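Local coordinates for decapping and exoribonuclease protein 1 (Kluyveromyces lactis, PDB 4GPS) that removes NAD caps and other 5'-end caps from RNAs and degrades RNA in the 5'-3' direction, using a divalent metal cation, at residues S123-N127 against K128-D132; F240-E243 against D244-E248; D282-T286 against L287-Y291; K310-R313 against M314-T318. All blocks are in the same frame, centred on the assembly; numbering follows the deposited sequence.

Contact 1: S123-N127 against K128-D132; sequences SKWEN and KAVKD
The indole of W125 lies against the start of the K131 side chain. K131 CB sits over a face of the five-membered ring, 3.7 Å from its centroid and 23° off the ring normal, which makes a CH-pi contact. K131 CD continues past the ring and comes 3.6 Å from W125 CD1. At the six-membered end, W125 CE3 meets V130 CG1 at 3.8 Å. W125 CG is turned opposite its own carbonyl carbon (chi1 -62°), and this brings the ring across K131 at about a right angle. Without the indole, as with an alanine here, K131 CB would probably lose its aromatic partner and a gap open beside V130. E126 is a looser neighbour: E126 OE1 is 4.1 Å from V130 CG2. Backbone bonds accompany these contacts. K131 N donates to N127 O at 3.0 Å in a nearly straight bond of 170°, and D132 N donates to K128 O. Beyond the segment, W125 stacks with Y119 and its ring also meets F134, while V130 and E126 touch E115 of helix 114-122. This is a surface helix start: a loop ends at N127 in the N-cap position, and helix 128-131 follows.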
loop_
_atom_site.group_PDB
_atom_site.type_symbol
_atom_site.label_atom_id
_atom_site.label_comp_id
_atom_site.label_asym_id
_atom_site.label_seq_id
_atom_site.Cartn_x
_atom_site.Cartn_y
_atom_site.Cartn_z
ATOM N N SER A 123 -20.287 -10.800 -13.863
ATOM C CA SER A 123 -20.076 -11.909 -12.945
ATOM C C SER A 123 -20.131 -13.247 -13.734
ATOM O O SER A 123 -20.415 -14.308 -13.181
ATOM C CB SER A 123 -21.113 -11.871 -11.807
ATOM O OG SER A 123 -20.836 -10.819 -10.887
ATOM N N LYS A 124 -19.846 -13.183 -15.032
ATOM C CA LYS A 124 -19.845 -14.364 -15.892
ATOM C C LYS A 124 -19.019 -14.166 -17.149
ATOM O O LYS A 124 -18.902 -13.061 -17.648
ATOM C CB LYS A 124 -21.279 -14.762 -16.265
ATOM C CG LYS A 124 -21.782 -15.866 -15.338
ATOM C CD LYS A 124 -23.301 -16.104 -15.367
ATOM C CE LYS A 124 -23.691 -17.180 -14.325
ATOM N NZ LYS A 124 -25.156 -17.195 -14.036
ATOM N N TRP A 125 -18.435 -15.246 -17.647
ATOM C CA TRP A 125 -17.622 -15.170 -18.854
ATOM C C TRP A 125 -18.492 -15.078 -20.111
ATOM O O TRP A 125 -19.590 -15.635 -20.140
ATOM C CB TRP A 125 -16.732 -16.415 -18.956
ATOM C CG TRP A 125 -15.769 -16.554 -17.840
ATOM C CD1 TRP A 125 -15.884 -17.368 -16.754
ATOM C CD2 TRP A 125 -14.576 -15.792 -17.652
ATOM N NE1 TRP A 125 -14.837 -17.153 -15.888
ATOM C CE2 TRP A 125 -14.017 -16.189 -16.417
ATOM C CE3 TRP A 125 -13.920 -14.809 -18.409
ATOM C CZ2 TRP A 125 -12.827 -15.633 -15.919
ATOM C CZ3 TRP A 125 -12.730 -14.259 -17.911
ATOM C CH2 TRP A 125 -12.203 -14.677 -16.677
ATOM N N GLU A 126 -18.014 -14.382 -21.142
ATOM C CA GLU A 126 -18.753 -14.272 -22.407
ATOM C C GLU A 126 -19.104 -15.669 -22.933
ATOM O O GLU A 126 -20.245 -15.930 -23.306
ATOM C CB GLU A 126 -17.911 -13.574 -23.465
ATOM C CG GLU A 126 -17.563 -12.151 -23.146
ATOM C CD GLU A 126 -16.378 -11.660 -23.960
ATOM O OE1 GLU A 126 -16.448 -11.723 -25.208
ATOM O OE2 GLU A 126 -15.380 -11.220 -23.348
ATOM N N ASN A 127 -18.102 -16.551 -22.954
ATOM C CA ASN A 127 -18.245 -17.934 -23.418
ATOM C C ASN A 127 -17.071 -18.828 -22.981
ATOM O O ASN A 127 -16.122 -18.352 -22.369
ATOM C CB ASN A 127 -18.345 -17.954 -24.937
ATOM C CG ASN A 127 -17.260 -17.138 -25.592
ATOM O OD1 ASN A 127 -17.517 -16.050 -26.118
ATOM N ND2 ASN A 127 -16.031 -17.647 -25.549
ATOM N N LYS A 128 -17.147 -20.116 -23.315
ATOM C CA LYS A 128 -16.111 -21.088 -22.969
ATOM C C LYS A 128 -14.736 -20.726 -23.503
ATOM O O LYS A 128 -13.741 -20.884 -22.801
ATOM C CB LYS A 128 -16.465 -22.497 -23.488
ATOM C CG LYS A 128 -17.405 -23.323 -22.613
ATOM C CD LYS A 128 -16.705 -23.957 -21.409
ATOM C CE LYS A 128 -16.983 -23.200 -20.102
ATOM N NZ LYS A 128 -18.437 -23.076 -19.774
ATOM N N ALA A 129 -14.678 -20.270 -24.751
ATOM C CA ALA A 129 -13.407 -19.907 -25.359
ATOM C C ALA A 129 -12.683 -18.843 -24.532
ATOM O O ALA A 129 -11.498 -18.974 -24.245
ATOM C CB ALA A 129 -13.624 -19.406 -26.783
ATOM N N VAL A 130 -13.398 -17.790 -24.152
ATOM C CA VAL A 130 -12.802 -16.719 -23.360
ATOM C C VAL A 130 -12.444 -17.222 -21.953
ATOM O O VAL A 130 -11.356 -16.960 -21.459
ATOM C CB VAL A 130 -13.760 -15.512 -23.256
ATOM C CG1 VAL A 130 -13.278 -14.560 -22.192
ATOM C CG2 VAL A 130 -13.855 -14.807 -24.611
ATOM N N LYS A 131 -13.352 -17.953 -21.317
ATOM C CA LYS A 131 -13.088 -18.478 -19.983
ATOM C C LYS A 131 -11.896 -19.413 -19.948
ATOM O O LYS A 131 -11.158 -19.437 -18.960
ATOM C CB LYS A 131 -14.289 -19.232 -19.425
ATOM C CG LYS A 131 -13.936 -20.128 -18.232
ATOM C CD LYS A 131 -15.195 -20.787 -17.704
ATOM C CE LYS A 131 -14.924 -22.109 -17.022
ATOM N NZ LYS A 131 -15.043 -21.948 -15.574
ATOM N N ASP A 132 -11.704 -20.186 -21.009
ATOM C CA ASP A 132 -10.592 -21.119 -21.019
ATOM C C ASP A 132 -9.254 -20.446 -21.279
ATOM O O ASP A 132 -8.217 -21.111 -21.221
ATOM C CB ASP A 132 -10.829 -22.246 -22.022
ATOM C CG ASP A 132 -11.915 -23.202 -21.580
ATOM O OD1 ASP A 132 -12.207 -23.289 -20.358
ATOM O OD2 ASP A 132 -12.469 -23.882 -22.470
#

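Contact 2: F240-E243 against D244-E248; sequences FALE and DLLIE
L242 and L246 meet one helical turn apart, with their CD1 methyls 3.5 Å from each other. L242 CG lies opposite its backbone N (chi1 173°), which swings its branches along the helix to L246. The backbone carbonyls beneath are all taken in the i to i+4 pattern. F240 O receives D244 N at 2.8 Å, and A241 O receives L245 N at 2.9 Å. L242 O takes L246 N at 3.1 Å, with a more bent N-H angle of 146°. At the helix end E243 O has two donors. I247 N reaches it at 3.0 Å, and L246 N makes a weak bond at 3.2 Å. I247 leaves the helical backbone, and its CD1 folds back to 3.8 Å from E243 CB. Past this end, L246 has a backbone hydrogen bond to R113, and L245 O receives a weak one from R113 NE. The leucines pack on neighbouring strands, L242 on I294, L245 on L338 and L246 on L341. The E243 chain is extended beyond CG, which carries its carboxylate away from the turn. E243 is a metal ligand, so this C-terminal end of helix 233-246 supplies part of the divalent metal site, together with D282, E293 and I294.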
loop_
_atom_site.group_PDB
_atom_site.type_symbol
_atom_site.label_atom_id
_atom_site.label_comp_id
_atom_site.label_asym_id
_atom_site.label_seq_id
_atom_site.Cartn_x
_atom_site.Cartn_y
_atom_site.Cartn_z
ATOM N N PHE A 240 3.519 -12.309 -11.035
ATOM C CA PHE A 240 3.806 -11.595 -12.283
ATOM C C PHE A 240 3.030 -12.231 -13.431
ATOM O O PHE A 240 2.473 -11.515 -14.266
ATOM C CB PHE A 240 5.306 -11.602 -12.617
ATOM C CG PHE A 240 6.115 -10.674 -11.756
ATOM C CD1 PHE A 240 5.847 -9.307 -11.746
ATOM C CD2 PHE A 240 7.111 -11.174 -10.914
ATOM C CE1 PHE A 240 6.554 -8.445 -10.903
ATOM C CE2 PHE A 240 7.826 -10.330 -10.066
ATOM C CZ PHE A 240 7.548 -8.962 -10.056
ATOM N N ALA A 241 2.987 -13.565 -13.465
ATOM C CA ALA A 241 2.242 -14.268 -14.498
ATOM C C ALA A 241 0.746 -13.917 -14.433
ATOM O O ALA A 241 0.101 -13.748 -15.463
ATOM C CB ALA A 241 2.432 -15.775 -14.360
ATOM N N LEU A 242 0.191 -13.802 -13.230
ATOM C CA LEU A 242 -1.230 -13.469 -13.123
ATOM C C LEU A 242 -1.485 -12.066 -13.709
ATOM O O LEU A 242 -2.409 -11.888 -14.512
ATOM C CB LEU A 242 -1.716 -13.560 -11.663
ATOM C CG LEU A 242 -3.154 -13.066 -11.445
ATOM C CD1 LEU A 242 -4.153 -13.955 -12.192
ATOM C CD2 LEU A 242 -3.461 -13.076 -9.989
ATOM N N GLU A 243 -0.666 -11.084 -13.328
ATOM C CA GLU A 243 -0.798 -9.723 -13.863
ATOM C C GLU A 243 -0.643 -9.774 -15.394
ATOM O O GLU A 243 -1.425 -9.174 -16.149
ATOM C CB GLU A 243 0.277 -8.815 -13.244
ATOM C CG GLU A 243 -0.004 -8.534 -11.756
ATOM C CD GLU A 243 1.177 -7.992 -10.966
ATOM O OE1 GLU A 243 1.033 -7.848 -9.724
ATOM O OE2 GLU A 243 2.235 -7.709 -11.579
ATOM N N ASP A 244 0.358 -10.524 -15.841
ATOM C CA ASP A 244 0.639 -10.677 -17.266
ATOM C C ASP A 244 -0.592 -11.155 -18.037
ATOM O O ASP A 244 -0.955 -10.587 -19.063
ATOM C CB ASP A 244 1.777 -11.674 -17.459
ATOM C CG ASP A 244 2.648 -11.332 -18.646
ATOM O OD1 ASP A 244 2.102 -11.180 -19.764
ATOM O OD2 ASP A 244 3.884 -11.218 -18.458
ATOM N N LEU A 245 -1.219 -12.210 -17.529
ATOM C CA LEU A 245 -2.424 -12.800 -18.114
ATOM C C LEU A 245 -3.681 -11.874 -18.117
ATOM O O LEU A 245 -4.469 -11.914 -19.054
ATOM C CB LEU A 245 -2.724 -14.117 -17.362
ATOM C CG LEU A 245 -3.992 -14.912 -17.684
ATOM C CD1 LEU A 245 -3.848 -15.546 -19.095
ATOM C CD2 LEU A 245 -4.206 -15.988 -16.604
ATOM N N LEU A 246 -3.855 -11.027 -17.095
ATOM C CA LEU A 246 -5.047 -10.156 -17.005
ATOM C C LEU A 246 -4.923 -8.777 -17.666
ATOM O O LEU A 246 -5.916 -8.127 -17.979
ATOM C CB LEU A 246 -5.459 -9.983 -15.517
ATOM C CG LEU A 246 -5.719 -11.311 -14.763
ATOM C CD1 LEU A 246 -5.852 -11.067 -13.314
ATOM C CD2 LEU A 246 -6.939 -12.018 -15.285
ATOM N N ILE A 247 -3.692 -8.341 -17.891
ATOM C CA ILE A 247 -3.438 -7.012 -18.450
ATOM C C ILE A 247 -3.027 -6.996 -19.936
ATOM O O ILE A 247 -2.159 -7.766 -20.355
ATOM C CB ILE A 247 -2.316 -6.314 -17.599
ATOM C CG1 ILE A 247 -2.712 -6.302 -16.113
ATOM C CG2 ILE A 247 -2.104 -4.906 -18.051
ATOM C CD1 ILE A 247 -1.538 -6.014 -15.154
ATOM N N GLU A 248 -3.658 -6.128 -20.724
ATOM C CA GLU A 248 -3.299 -5.980 -22.136
ATOM C C GLU A 248 -1.896 -5.392 -22.236
ATOM O O GLU A 248 -0.988 -6.041 -22.752
ATOM C CB GLU A 248 -4.277 -5.052 -22.854
ATOM C CG GLU A 248 -5.252 -5.786 -23.777
ATOM C CD GLU A 248 -6.266 -4.859 -24.455
ATOM O OE1 GLU A 248 -7.126 -5.389 -25.207
ATOM O OE2 GLU A 248 -6.202 -3.619 -24.238
#

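Contact 3: D282-T286 against L287-Y291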
loop_
_atom_site.group_PDB
_atom_site.type_symbol
_atom_site.label_atom_id
_atom_site.label_comp_id
_atom_site.label_asym_id
_atom_site.label_seq_id
_atom_site.Cartn_x
_atom_site.Cartn_y
_atom_site.Cartn_z
ATOM N N ASP A 282 -1.428 -1.507 -11.131
ATOM C CA ASP A 282 -1.302 -2.574 -12.101
ATOM C C ASP A 282 -2.122 -2.341 -13.335
ATOM O O ASP A 282 -1.699 -2.684 -14.435
ATOM C CB ASP A 282 -1.758 -3.909 -11.524
ATOM C CG ASP A 282 -0.968 -4.337 -10.331
ATOM O OD1 ASP A 282 0.247 -4.043 -10.267
ATOM O OD2 ASP A 282 -1.586 -4.984 -9.461
ATOM N N SER A 283 -3.296 -1.748 -13.171
ATOM C CA SER A 283 -4.139 -1.555 -14.334
ATOM C C SER A 283 -5.352 -0.737 -14.052
ATOM O O SER A 283 -5.643 -0.402 -12.898
ATOM C CB SER A 283 -4.643 -2.911 -14.816
ATOM O OG SER A 283 -5.603 -3.446 -13.892
ATOM N N ILE A 284 -6.072 -0.429 -15.128
ATOM C CA ILE A 284 -7.340 0.287 -15.028
ATOM C C ILE A 284 -8.405 -0.601 -15.639
ATOM O O ILE A 284 -8.158 -1.275 -16.642
ATOM C CB ILE A 284 -7.415 1.587 -15.833
ATOM C CG1 ILE A 284 -6.391 2.597 -15.330
ATOM C CG2 ILE A 284 -8.797 2.212 -15.635
ATOM C CD1 ILE A 284 -5.005 2.396 -15.896
ATOM N N ASN A 285 -9.569 -0.628 -15.001
ATOM C CA ASN A 285 -10.715 -1.359 -15.517
ATOM C C ASN A 285 -11.352 -0.306 -16.447
ATOM O O ASN A 285 -11.956 0.682 -15.974
ATOM C CB ASN A 285 -11.681 -1.709 -14.386
ATOM C CG ASN A 285 -12.921 -2.402 -14.889
ATOM O OD1 ASN A 285 -13.494 -2.021 -15.922
ATOM N ND2 ASN A 285 -13.349 -3.426 -14.170
ATOM N N THR A 286 -11.191 -0.483 -17.756
ATOM C CA THR A 286 -11.721 0.487 -18.716
ATOM C C THR A 286 -13.254 0.709 -18.705
ATOM O O THR A 286 -13.735 1.795 -19.051
ATOM C CB THR A 286 -11.253 0.116 -20.105
ATOM O OG1 THR A 286 -11.457 -1.289 -20.297
ATOM C CG2 THR A 286 -9.768 0.445 -20.270
ATOM N N LEU A 287 -14.024 -0.301 -18.304
ATOM C CA LEU A 287 -15.472 -0.147 -18.227
ATOM C C LEU A 287 -15.880 0.745 -17.044
ATOM O O LEU A 287 -16.865 1.486 -17.112
ATOM C CB LEU A 287 -16.171 -1.501 -18.039
ATOM C CG LEU A 287 -16.023 -2.634 -19.052
ATOM C CD1 LEU A 287 -16.990 -3.766 -18.661
ATOM C CD2 LEU A 287 -16.322 -2.118 -20.457
ATOM N N THR A 288 -15.121 0.690 -15.959
ATOM C CA THR A 288 -15.493 1.441 -14.776
ATOM C C THR A 288 -14.559 2.595 -14.462
ATOM O O THR A 288 -14.785 3.333 -13.498
ATOM C CB THR A 288 -15.571 0.471 -13.555
ATOM O OG1 THR A 288 -14.261 -0.043 -13.260
ATOM C CG2 THR A 288 -16.505 -0.743 -13.871
ATOM N N ASP A 289 -13.522 2.754 -15.282
ATOM C CA ASP A 289 -12.522 3.807 -15.081
ATOM C C ASP A 289 -12.006 3.816 -13.636
ATOM O O ASP A 289 -11.877 4.857 -12.985
ATOM C CB ASP A 289 -13.086 5.183 -15.429
ATOM C CG ASP A 289 -11.996 6.225 -15.521
ATOM O OD1 ASP A 289 -10.925 5.890 -16.079
ATOM O OD2 ASP A 289 -12.200 7.360 -15.044
ATOM N N THR A 290 -11.691 2.626 -13.156
ATOM C CA THR A 290 -11.260 2.430 -11.797
ATOM C C THR A 290 -9.961 1.635 -11.746
ATOM O O THR A 290 -9.835 0.565 -12.352
ATOM C CB THR A 290 -12.383 1.668 -11.037
ATOM O OG1 THR A 290 -13.567 2.486 -10.993
ATOM C CG2 THR A 290 -11.942 1.273 -9.625
ATOM N N TYR A 291 -8.979 2.165 -11.042
ATOM C CA TYR A 291 -7.745 1.411 -10.900
ATOM C C TYR A 291 -8.109 0.051 -10.298
ATOM O O TYR A 291 -8.999 -0.042 -9.450
ATOM C CB TYR A 291 -6.786 2.146 -9.969
ATOM C CG TYR A 291 -6.171 3.355 -10.596
ATOM C CD1 TYR A 291 -5.564 3.270 -11.856
ATOM C CD2 TYR A 291 -6.134 4.575 -9.911
ATOM C CE1 TYR A 291 -4.924 4.371 -12.425
ATOM C CE2 TYR A 291 -5.494 5.681 -10.463
ATOM C CZ TYR A 291 -4.889 5.576 -11.714
ATOM O OH TYR A 291 -4.220 6.658 -12.214
#
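I284 lies alongside the ring of Y291, the two side chains pointing the same way on one face of the hairpin. I284 CG1 approaches Y291 CD1 at 3.6 Å, and I284 CD1 is 4.0 Å from Y291 CE1. S283 O lies at the edge of the same ring, near its plane, and also receives a CA-H contact from Y291. The hydroxyl of Y291 bonds E88 and Y261, and D282 OD2 accepts I294 N. I284 and Y291 form an antiparallel non-hydrogen-bonded pair. N285 and T290 form the next, hydrogen-bonded one. N285 N donates to T290 O at 2.9 Å and 171°, whereas T290 N returns only a weak bond to N285 O. D289 N also makes a weak bond to N285 O, 2.7 Å long but strongly bent, and T288 N adds another. D289 and T290 thus both face N285 in a G1 beta bulge, and D289 has positive phi. The side chain of N285 closes the turn. Its CG is opposite the backbone N (chi1 177°), which brings OD1 to the turn amides. T288 N donates to N285 OD1 at 3.2 Å from 55° above the amide plane, and L287 N adds a weak bond. Replacing N285 with a leucine would probably leave the T288 and L287 amides without this acceptor and let the turn loosen. Within 287-291, T290 OG1 donates to T288 O at 2.9 Å. Helix 114-122 covers the turn, with C117 on N285, T286 and L287. Strand 290-297 pairs in parallel with strand 325-331, where Y291 and D325 share a backbone hydrogen bond.

Contact 4: K310-R313 against M314-T318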
loop_
_atom_site.group_PDB
_atom_site.type_symbol
_atom_site.label_atom_id
_atom_site.label_comp_id
_atom_site.label_asym_id
_atom_site.label_seq_id
_atom_site.Cartn_x
_atom_site.Cartn_y
_atom_site.Cartn_z
ATOM N N LYS A 310 -2.125 -10.634 5.191
ATOM C CA LYS A 310 -2.238 -10.279 3.783
ATOM C C LYS A 310 -3.545 -9.512 3.501
ATOM O O LYS A 310 -3.529 -8.488 2.815
ATOM C CB LYS A 310 -2.133 -11.543 2.905
ATOM C CG LYS A 310 -2.385 -11.277 1.458
ATOM C CD LYS A 310 -2.377 -12.548 0.617
ATOM C CE LYS A 310 -0.991 -13.145 0.462
ATOM N NZ LYS A 310 -1.080 -14.370 -0.393
ATOM N N LEU A 311 -4.662 -10.002 4.035
ATOM C CA LEU A 311 -5.957 -9.343 3.857
ATOM C C LEU A 311 -5.914 -7.933 4.461
ATOM O O LEU A 311 -6.346 -6.972 3.821
ATOM C CB LEU A 311 -7.074 -10.168 4.502
ATOM C CG LEU A 311 -7.332 -11.510 3.794
ATOM C CD1 LEU A 311 -8.097 -12.410 4.720
ATOM C CD2 LEU A 311 -8.099 -11.303 2.480
ATOM N N LEU A 312 -5.356 -7.789 5.664
ATOM C CA LEU A 312 -5.282 -6.466 6.277
ATOM C C LEU A 312 -4.405 -5.536 5.437
ATOM O O LEU A 312 -4.750 -4.381 5.197
ATOM C CB LEU A 312 -4.731 -6.559 7.710
ATOM C CG LEU A 312 -4.491 -5.243 8.465
ATOM C CD1 LEU A 312 -5.851 -4.535 8.657
ATOM C CD2 LEU A 312 -3.767 -5.497 9.811
ATOM N N ARG A 313 -3.280 -6.051 4.961
ATOM C CA ARG A 313 -2.356 -5.256 4.174
ATOM C C ARG A 313 -3.040 -4.788 2.895
ATOM O O ARG A 313 -2.916 -3.639 2.479
ATOM C CB ARG A 313 -1.111 -6.101 3.872
ATOM C CG ARG A 313 0.183 -5.309 3.853
ATOM C CD ARG A 313 1.429 -6.189 3.760
ATOM N NE ARG A 313 2.615 -5.382 4.055
ATOM C CZ ARG A 313 3.099 -4.496 3.207
ATOM N NH1 ARG A 313 2.510 -4.350 2.042
ATOM N NH2 ARG A 313 4.101 -3.710 3.537
ATOM N N MET A 314 -3.803 -5.695 2.309
ATOM C CA MET A 314 -4.553 -5.479 1.074
ATOM C C MET A 314 -5.537 -4.311 1.317
ATOM O O MET A 314 -5.646 -3.366 0.524
ATOM C CB MET A 314 -5.329 -6.765 0.789
ATOM C CG MET A 314 -5.565 -7.122 -0.606
ATOM S SD MET A 314 -6.206 -8.830 -0.734
ATOM C CE MET A 314 -4.638 -9.786 -0.711
ATOM N N TRP A 315 -6.277 -4.413 2.412
ATOM C CA TRP A 315 -7.211 -3.385 2.778
ATOM C C TRP A 315 -6.467 -2.050 2.944
ATOM O O TRP A 315 -6.907 -1.044 2.395
ATOM C CB TRP A 315 -7.902 -3.761 4.093
ATOM C CG TRP A 315 -8.788 -2.668 4.637
ATOM C CD1 TRP A 315 -10.059 -2.342 4.214
ATOM C CD2 TRP A 315 -8.443 -1.711 5.636
ATOM N NE1 TRP A 315 -10.511 -1.243 4.884
ATOM C CE2 TRP A 315 -9.545 -0.829 5.765
ATOM C CE3 TRP A 315 -7.304 -1.502 6.436
ATOM C CZ2 TRP A 315 -9.544 0.247 6.671
ATOM C CZ3 TRP A 315 -7.304 -0.425 7.336
ATOM C CH2 TRP A 315 -8.419 0.431 7.441
ATOM N N ILE A 316 -5.359 -2.021 3.698
ATOM C CA ILE A 316 -4.635 -0.756 3.890
ATOM C C ILE A 316 -4.164 -0.237 2.549
ATOM O O ILE A 316 -4.229 0.957 2.283
ATOM C CB ILE A 316 -3.397 -0.918 4.743
ATOM C CG1 ILE A 316 -3.797 -1.412 6.134
ATOM C CG2 ILE A 316 -2.637 0.416 4.813
ATOM C CD1 ILE A 316 -2.634 -1.955 6.912
ATOM N N GLN A 317 -3.708 -1.155 1.702
ATOM C CA GLN A 317 -3.206 -0.797 0.381
ATOM C C GLN A 317 -4.222 -0.058 -0.495
ATOM O O GLN A 317 -3.915 0.995 -1.048
ATOM C CB GLN A 317 -2.686 -2.043 -0.322
ATOM C CG GLN A 317 -2.361 -1.859 -1.758
ATOM C CD GLN A 317 -2.120 -3.188 -2.474
ATOM O OE1 GLN A 317 -2.054 -3.234 -3.700
ATOM N NE2 GLN A 317 -1.983 -4.262 -1.713
ATOM N N THR A 318 -5.433 -0.572 -0.619
ATOM C CA THR A 318 -6.392 0.122 -1.455
ATOM C C THR A 318 -7.043 1.270 -0.718
ATOM O O THR A 318 -7.363 2.304 -1.322
ATOM C CB THR A 318 -7.462 -0.817 -2.025
ATOM O OG1 THR A 318 -8.026 -1.601 -0.986
ATOM C CG2 THR A 318 -6.838 -1.739 -3.084
#
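K310 to T318 form a regular alpha-helical run in which M314 N, W315 N, I316 N and Q317 N donate to K310 O, L311 O, L312 O and R313 O. The run belongs to helix 305-319, the connection in the beta-alpha-beta unit between strands 290-297 and 325-331. The last bond of the set, Q317 N to R313 O, is the shortest at 2.7 Å. The side chains divide over different faces. M314 bends at chi3 (-84°), and this turns its CE methyl back over the aliphatic part of K310. M314 CE meets K310 CG at 3.5 Å and K310 CD at 3.8 Å. Its sulfur is farther off, with M314 SD 4.5 Å from L311 CD2. On another side L312 has two hydrophobic partners. Its CD1 is 4.0 Å from W315 CE3, approaching the indole obliquely, and its CG is 4.1 Å from I316 CD1. L312 and I316 also touch M190 of helix 182-190, while L311 and W315 touch I353 of helix 346-353 and W315 NE1 is satisfied by a hydrogen bond to T79. The R313 side chain runs extended from CG to NE, away from the helix, and its NH2 forms a salt bridge with D187. Q317 is inferred by similarity to bind substrate, and its side chain lies beside E293 and K295. At the end of the run, T318 OG1 adds a weak bond of 3.3 Å to M314 O, which also accepts T318 N.

Contact 1 is a surface contact and contact 4 a buried one; their centres are about 29 Å apart. Contacts 2 and 3 are partly buried. Contact 4 lies within one helix and contact 2 runs off the C-terminal end of another, whereas contact 1 starts a short helix and contact 3 turns a hairpin. Only contacts 2 and 3 touch. I247 CD1 packs 3.4 Å from D282 O, and the carboxylates of E243 and D282 come close as metal ligands. Strand 290-297 begins in contact 3 and leads on to the helix of contact 4. Aromatic cover dominates contact 1, turn amides contact 3, and i to i+4 backbone bonds with mainly hydrophobic packing the two helices.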